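Local coordinates for microcompartments protein (PDB 3NWG) that probably serves as a structural shell protein of a bacterial microcompartment, each chain carrying two BMC domains in tandem, at residues 79-84 with 124-129. Residues are numbered along the deposited sequence; the frame is centred on the assembly and turned at random.
Sequences PQVLTA and VEIRIG
Ile126 of strand 122-127 meets Ala84 and Val81 of the short helix 79-85 with the end of its longer branch, CD1 making the closest approaches to both. CG1 lies beside the backbone N and anti to the carbonyl carbon (chi1 -71°), and the extended second torsion (174°) carries CD1 straight on to the helix. There it lies 3.7 Å from Ala84 CB, a methyl aimed at the strand; CG1 of Ile126 follows at 3.8 Å from the same CB, so the alanine meets the last two carbons of the branch together. One turn back along the helix, Val81 comes at this branch obliquely. Although its CB points away from the strand, CG1 still approaches Ile126 CD1 at 4.1 Å, while the backbone O of Val81 lies 3.7 Å from that methyl. The contact thus illustrates apolar helix-on-strand packing, one branched side chain bridging two positions a helical turn apart. No hydrogen bond crosses it, and all three residues are buried; consistent with the small side chain at this point, Ala84 CA comes within 5.1 Å of Glu125 CA. Helix 79-85 belongs to the connection between the chain's two four-stranded antiparallel sheets, and here it packs against an outermost strand of the second. Strand 136-142 pairs with 122-127, interrupted by a classic bulge, Val124 and Glu125 standing opposite the single Thr139, and Leu108 and Ala112 of helix 105-117 also touch Ile126.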
# COMPACT_ATOMS: atom_id res chain seq x y z
N PRO A 79 -23.42 -18.46 -4.91
CA PRO A 79 -22.27 -18.38 -3.99
C PRO A 79 -21.09 -17.59 -4.54
O PRO A 79 -20.36 -16.99 -3.76
CB PRO A 79 -21.87 -19.84 -3.77
CG PRO A 79 -22.77 -20.66 -4.62
CD PRO A 79 -23.94 -19.83 -5.01
N GLN A 80 -20.91 -17.59 -5.86
CA GLN A 80 -19.75 -16.95 -6.47
C GLN A 80 -19.87 -15.44 -6.49
O GLN A 80 -18.86 -14.75 -6.44
CB GLN A 80 -19.53 -17.45 -7.89
CG GLN A 80 -18.81 -18.78 -7.97
CD GLN A 80 -18.31 -19.08 -9.35
OE1 GLN A 80 -19.09 -19.40 -10.26
NE2 GLN A 80 -17.00 -18.98 -9.54
N VAL A 81 -21.09 -14.94 -6.58
CA VAL A 81 -21.32 -13.51 -6.47
C VAL A 81 -20.78 -12.99 -5.13
O VAL A 81 -20.12 -11.95 -5.08
CB VAL A 81 -22.81 -13.17 -6.59
CG1 VAL A 81 -23.04 -11.70 -6.30
CG2 VAL A 81 -23.34 -13.57 -7.98
N LEU A 82 -21.04 -13.72 -4.05
CA LEU A 82 -20.62 -13.29 -2.73
C LEU A 82 -19.10 -13.30 -2.61
O LEU A 82 -18.51 -12.29 -2.23
CB LEU A 82 -21.27 -14.13 -1.63
CG LEU A 82 -22.79 -14.18 -1.69
CD1 LEU A 82 -23.30 -15.34 -0.87
CD2 LEU A 82 -23.45 -12.86 -1.28
N THR A 83 -18.48 -14.41 -2.95
CA THR A 83 -17.03 -14.49 -2.86
C THR A 83 -16.36 -13.44 -3.77
O THR A 83 -15.37 -12.83 -3.37
CB THR A 83 -16.50 -15.93 -3.13
OG1 THR A 83 -17.07 -16.44 -4.34
CG2 THR A 83 -16.90 -16.88 -1.99
N ALA A 84 -16.91 -13.20 -4.96
CA ALA A 84 -16.37 -12.21 -5.88
C ALA A 84 -16.40 -10.81 -5.27
O ALA A 84 -15.39 -10.11 -5.29
CB ALA A 84 -17.11 -12.22 -7.21
N VAL A 124 -14.75 -13.66 -11.88
CA VAL A 124 -13.35 -13.37 -11.56
C VAL A 124 -13.27 -12.24 -10.54
O VAL A 124 -12.60 -12.38 -9.51
CB VAL A 124 -12.50 -13.06 -12.82
CG1 VAL A 124 -11.06 -12.81 -12.44
CG2 VAL A 124 -12.59 -14.21 -13.80
N GLU A 125 -13.94 -11.12 -10.81
CA GLU A 125 -14.05 -10.04 -9.84
C GLU A 125 -15.30 -9.18 -10.04
O GLU A 125 -15.89 -9.13 -11.12
CB GLU A 125 -12.78 -9.17 -9.80
CG GLU A 125 -12.65 -8.10 -10.88
CD GLU A 125 -11.38 -7.26 -10.71
OE1 GLU A 125 -11.10 -6.38 -11.57
OE2 GLU A 125 -10.64 -7.48 -9.71
N ILE A 126 -15.70 -8.53 -8.96
CA ILE A 126 -16.78 -7.57 -8.97
C ILE A 126 -16.23 -6.25 -8.42
O ILE A 126 -15.54 -6.23 -7.41
CB ILE A 126 -17.98 -8.07 -8.14
CG1 ILE A 126 -18.67 -9.22 -8.88
CG2 ILE A 126 -18.94 -6.93 -7.85
CD1 ILE A 126 -19.80 -9.92 -8.12
N ARG A 127 -16.53 -5.16 -9.11
CA ARG A 127 -16.12 -3.87 -8.60
C ARG A 127 -17.32 -2.98 -8.42
O ARG A 127 -17.89 -2.47 -9.39
CB ARG A 127 -15.06 -3.23 -9.48
CG ARG A 127 -13.74 -3.99 -9.52
CD ARG A 127 -12.74 -3.48 -8.51
NE ARG A 127 -11.40 -3.56 -9.10
CZ ARG A 127 -10.77 -2.53 -9.68
NH1 ARG A 127 -9.55 -2.71 -10.20
NH2 ARG A 127 -11.34 -1.33 -9.76
N ILE A 128 -17.71 -2.84 -7.17
CA ILE A 128 -18.68 -1.86 -6.71
C ILE A 128 -17.96 -0.51 -6.54
O ILE A 128 -16.84 -0.46 -6.02
CB ILE A 128 -19.28 -2.35 -5.37
CG1 ILE A 128 -20.63 -3.03 -5.60
CG2 ILE A 128 -19.47 -1.23 -4.38
CD1 ILE A 128 -20.58 -4.31 -6.38
N GLY A 129 -18.57 0.59 -6.98
CA GLY A 129 -17.95 1.91 -6.78
C GLY A 129 -17.58 2.63 -8.07
O GLY A 129 -18.47 3.08 -8.80